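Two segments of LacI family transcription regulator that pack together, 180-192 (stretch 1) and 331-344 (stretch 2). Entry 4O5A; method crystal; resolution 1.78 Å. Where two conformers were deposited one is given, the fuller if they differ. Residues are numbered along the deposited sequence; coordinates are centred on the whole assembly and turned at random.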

# COMPACT_ATOMS: atom_id res chain seq x y z
N GLY A 180 14.25 -18.86 10.85
CA GLY A 180 14.14 -20.21 11.37
C GLY A 180 12.76 -20.81 11.18
O GLY A 180 12.62 -21.97 10.79
N THR A 181 11.72 -20.01 11.42
CA THR A 181 10.36 -20.51 11.30
C THR A 181 10.08 -20.93 9.85
O THR A 181 9.48 -21.99 9.61
CB THR A 181 9.34 -19.45 11.76
OG1 THR A 181 9.54 -19.18 13.15
CG2 THR A 181 7.93 -19.97 11.56
N MSE A 182 10.52 -20.12 8.89
CA MSE A 182 10.30 -20.42 7.48
C MSE A 182 11.11 -21.63 7.03
O MSE A 182 10.60 -22.51 6.34
CB MSE A 182 10.65 -19.21 6.62
CG MSE A 182 9.62 -18.10 6.73
SE MSE A 182 10.07 -16.65 5.54
CE MSE A 182 11.52 -15.89 6.54
N ILE A 183 12.37 -21.68 7.45
CA ILE A 183 13.22 -22.78 7.02
C ILE A 183 12.76 -24.09 7.64
O ILE A 183 12.77 -25.13 6.98
CB ILE A 183 14.70 -22.50 7.35
CG1 ILE A 183 15.17 -21.26 6.58
CG2 ILE A 183 15.58 -23.69 7.02
CD1 ILE A 183 16.45 -20.67 7.13
N ARG A 184 12.36 -24.07 8.90
CA ARG A 184 11.88 -25.31 9.52
C ARG A 184 10.62 -25.84 8.83
O ARG A 184 10.44 -27.04 8.73
CB ARG A 184 11.64 -25.12 11.03
CG ARG A 184 12.91 -24.95 11.85
CD ARG A 184 12.61 -25.07 13.35
NE ARG A 184 11.75 -23.97 13.79
CZ ARG A 184 12.19 -22.76 14.13
NH1 ARG A 184 13.50 -22.51 14.10
NH2 ARG A 184 11.34 -21.81 14.50
N HIS A 185 9.76 -24.93 8.36
CA HIS A 185 8.54 -25.29 7.63
C HIS A 185 8.94 -26.02 6.34
O HIS A 185 8.36 -27.05 6.00
CB HIS A 185 7.74 -24.02 7.32
CG HIS A 185 6.49 -24.23 6.50
ND1 HIS A 185 5.38 -24.88 6.99
CD2 HIS A 185 6.18 -23.83 5.25
CE1 HIS A 185 4.44 -24.89 6.06
NE2 HIS A 185 4.89 -24.25 5.00
N LEU A 186 9.95 -25.51 5.65
CA LEU A 186 10.43 -26.16 4.43
C LEU A 186 11.10 -27.49 4.75
O LEU A 186 10.92 -28.46 4.02
CB LEU A 186 11.35 -25.23 3.63
CG LEU A 186 10.68 -23.93 3.14
CD1 LEU A 186 11.71 -23.07 2.44
CD2 LEU A 186 9.53 -24.24 2.20
N ALA A 187 11.85 -27.55 5.85
CA ALA A 187 12.53 -28.78 6.24
C ALA A 187 11.52 -29.88 6.56
O ALA A 187 11.71 -31.05 6.17
CB ALA A 187 13.43 -28.54 7.44
N LEU A 188 10.45 -29.51 7.25
CA LEU A 188 9.41 -30.47 7.62
C LEU A 188 8.79 -31.09 6.37
O LEU A 188 8.42 -32.27 6.36
CB LEU A 188 8.32 -29.75 8.42
CG LEU A 188 7.06 -30.58 8.69
CD1 LEU A 188 7.41 -31.84 9.44
CD2 LEU A 188 6.03 -29.78 9.45
N PHE A 189 8.71 -30.29 5.32
CA PHE A 189 8.17 -30.71 4.03
C PHE A 189 9.22 -31.38 3.15
O PHE A 189 8.97 -31.64 1.98
CB PHE A 189 7.57 -29.52 3.29
CG PHE A 189 6.16 -29.19 3.69
CD1 PHE A 189 5.33 -30.16 4.23
CD2 PHE A 189 5.66 -27.92 3.50
CE1 PHE A 189 4.02 -29.86 4.59
CE2 PHE A 189 4.35 -27.61 3.85
CZ PHE A 189 3.54 -28.58 4.40
N GLY A 190 10.40 -31.64 3.72
CA GLY A 190 11.43 -32.41 3.03
C GLY A 190 12.27 -31.68 1.99
O GLY A 190 12.94 -32.32 1.18
N HIS A 191 12.24 -30.35 2.01
CA HIS A 191 13.06 -29.56 1.08
C HIS A 191 14.53 -29.62 1.48
O HIS A 191 14.87 -29.48 2.66
CB HIS A 191 12.54 -28.12 1.00
CG HIS A 191 11.19 -28.03 0.37
ND1 HIS A 191 11.01 -27.95 -1.00
CD2 HIS A 191 9.95 -28.11 0.90
CE1 HIS A 191 9.72 -27.94 -1.27
NE2 HIS A 191 9.05 -28.04 -0.14
N LYS A 192 15.40 -29.86 0.50
CA LYS A 192 16.84 -29.97 0.75
C LYS A 192 17.67 -28.99 -0.08
O LYS A 192 18.89 -28.94 0.01
CB LYS A 192 17.32 -31.40 0.51
CG LYS A 192 17.06 -32.35 1.70
N PRO A 331 4.63 -10.82 18.21
CA PRO A 331 5.08 -12.01 17.48
C PRO A 331 4.55 -12.05 16.05
O PRO A 331 3.43 -11.62 15.78
CB PRO A 331 4.52 -13.17 18.30
CG PRO A 331 3.42 -12.58 19.14
CD PRO A 331 3.84 -11.16 19.41
N TYR A 332 5.40 -12.52 15.14
CA TYR A 332 5.01 -12.76 13.76
C TYR A 332 4.31 -14.12 13.70
O TYR A 332 4.32 -14.87 14.67
CB TYR A 332 6.26 -12.79 12.88
CG TYR A 332 7.22 -13.88 13.28
CD1 TYR A 332 7.07 -15.18 12.82
CD2 TYR A 332 8.26 -13.62 14.16
CE1 TYR A 332 7.94 -16.19 13.21
CE2 TYR A 332 9.13 -14.62 14.55
CZ TYR A 332 8.97 -15.90 14.06
OH TYR A 332 9.83 -16.89 14.46
N GLU A 333 3.77 -14.47 12.55
CA GLU A 333 3.08 -15.75 12.40
C GLU A 333 3.31 -16.26 10.98
O GLU A 333 3.20 -15.49 10.03
CB GLU A 333 1.58 -15.53 12.64
CG GLU A 333 0.66 -16.73 12.39
CD GLU A 333 -0.82 -16.32 12.39
OE1 GLU A 333 -1.10 -15.11 12.58
OE2 GLU A 333 -1.69 -17.19 12.20
N LEU A 334 3.65 -17.54 10.84
CA LEU A 334 3.72 -18.09 9.49
C LEU A 334 2.32 -18.57 9.14
O LEU A 334 1.80 -19.50 9.78
CB LEU A 334 4.69 -19.28 9.43
CG LEU A 334 4.85 -19.91 8.04
CD1 LEU A 334 5.42 -18.90 7.05
CD2 LEU A 334 5.72 -21.15 8.12
N ILE A 335 1.70 -17.92 8.17
CA ILE A 335 0.38 -18.32 7.72
C ILE A 335 0.52 -19.31 6.58
O ILE A 335 0.89 -18.94 5.47
CB ILE A 335 -0.44 -17.12 7.26
CG1 ILE A 335 -0.52 -16.10 8.40
CG2 ILE A 335 -1.83 -17.56 6.81
CD1 ILE A 335 -1.22 -14.82 8.02
N GLU A 336 0.20 -20.57 6.86
CA GLU A 336 0.36 -21.64 5.88
C GLU A 336 -0.78 -21.64 4.88
O GLU A 336 -1.96 -21.71 5.25
CB GLU A 336 0.44 -23.00 6.57
CG GLU A 336 1.68 -23.19 7.41
CD GLU A 336 1.66 -24.51 8.18
OE1 GLU A 336 1.35 -25.56 7.57
OE2 GLU A 336 1.96 -24.49 9.39
N ARG A 337 -0.42 -21.54 3.61
CA ARG A 337 -1.39 -21.55 2.53
C ARG A 337 -1.02 -22.64 1.52
O ARG A 337 -0.16 -23.48 1.77
CB ARG A 337 -1.51 -20.16 1.88
CG ARG A 337 -1.91 -19.05 2.88
CD ARG A 337 -2.50 -17.81 2.22
NE ARG A 337 -2.90 -16.79 3.20
CZ ARG A 337 -2.18 -15.73 3.54
NH1 ARG A 337 -0.99 -15.52 2.99
NH2 ARG A 337 -2.65 -14.86 4.45
N ALA A 338 -1.66 -22.60 0.36
CA ALA A 338 -1.53 -23.69 -0.60
C ALA A 338 -0.19 -23.76 -1.31
O ALA A 338 0.13 -24.80 -1.90
CB ALA A 338 -2.67 -23.61 -1.61
N SER A 339 0.60 -22.70 -1.25
CA SER A 339 1.84 -22.65 -2.04
C SER A 339 3.05 -23.38 -1.43
O SER A 339 4.13 -23.38 -2.03
CB SER A 339 2.23 -21.19 -2.36
OG SER A 339 2.74 -20.56 -1.18
N THR A 340 2.90 -23.98 -0.25
CA THR A 340 3.97 -24.83 0.28
C THR A 340 3.43 -26.22 0.48
O THR A 340 2.30 -26.39 0.94
CB THR A 340 4.60 -24.30 1.60
OG1 THR A 340 3.56 -23.96 2.52
CG2 THR A 340 5.43 -23.04 1.33
N ALA A 341 4.24 -27.22 0.12
CA ALA A 341 3.84 -28.62 0.20
C ALA A 341 5.09 -29.49 0.19
O ALA A 341 6.19 -28.97 0.04
CB ALA A 341 2.92 -28.95 -0.98
N PRO A 342 4.95 -30.82 0.37
CA PRO A 342 6.18 -31.63 0.36
C PRO A 342 7.02 -31.48 -0.91
O PRO A 342 6.49 -31.22 -2.00
CB PRO A 342 5.64 -33.06 0.47
CG PRO A 342 4.43 -32.90 1.35
CD PRO A 342 3.79 -31.62 0.84
N ALA A 343 8.33 -31.64 -0.75
CA ALA A 343 9.26 -31.45 -1.85
C ALA A 343 9.09 -32.52 -2.92
O ALA A 343 8.88 -33.69 -2.61
CB ALA A 343 10.69 -31.42 -1.34
N ALA A 344 9.18 -32.10 -4.18
CA ALA A 344 9.12 -33.02 -5.31
C ALA A 344 10.20 -34.10 -5.24
O ALA A 344 11.31 -33.84 -4.78
CB ALA A 344 9.23 -32.25 -6.63
O HOH W 1 4.79 -25.84 9.47

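Residues 180-188 are the last part of a helix. Residues 331-344 run past it. This second stretch begins as loop, forms a short strand at 333-335, then passes through a type I turn from Arg337 to Thr340, and goes on as loop. The helix and strand axes run in roughly the same sense, 38° apart in direction, with a closest approach of 9.4 Å. The backbones draw together toward the C-terminal end of each stretch. Met182 CA lies 7.3 Å from Leu334 CA, whereas Phe189 CA lies 4.3 Å from Pro342 CA.

Four direct hydrogen bonds join the stretches. Near the start, Thr181 OG1 and Tyr332 OH are 2.7 Å apart. Either hydroxyl could be the donor.

His185 comes next, one turn along the helix. His185 NE2 donates to Thr340 OG1 at 2.8 Å, and the N-H...O angle of 174° is almost straight. Thr340 OG1 is also bonded elsewhere in the structure. The other ring nitrogen, His185 ND1, is 2.7 Å from the O of water 1. Water 1 donates a weak hydrogen bond to Glu336 OE2, its O 3.1 Å from that OE2, so it bridges the two side chains. Both ring nitrogens are therefore satisfied. Leu334 covers one face of the ring, with Leu334 CD2 3.9 Å from the centroid of the His185 ring in a CH-pi contact. The polar edge of the imidazole thus bonds while its face packs against carbon.

Leu334 also packs against two other helix residues: Leu334 CB is 3.9 Å from Thr181 CG2, and Leu334 CD1 is 4.3 Å from CG of Met182, a selenomethionine.

Phe189 is the first residue to leave helical geometry, and its carbonyl turns to the second stretch. Phe189 O accepts from Ala343 N at 2.8 Å. Phe189 O also receives a CA-H...O contact from Pro342 CA at 3.2 Å. The Phe189 ring has Ala341 C and Pro342 N over one face, and Phe189 CD1 lies 4.0 Å from Pro342 CD. Here the ring packs largely on backbone.

Gly190 follows with a positive phi of 79°, which favours glycine. Gly190 N bonds to Ala187 O at 2.8 Å, and His191 N bonds to Leu186 O at 3.1 Å, so both amides are satisfied within the stretch.

His191 closes the contact. His191 NE2 donates to Ala341 O at 3.0 Å, while its ND1 is bonded elsewhere in the structure. Ala343 CB sits over one ring face, 3.6 Å from the centroid of the His191 ring. As at His185, one edge nitrogen bonds across and an aliphatic group covers a face.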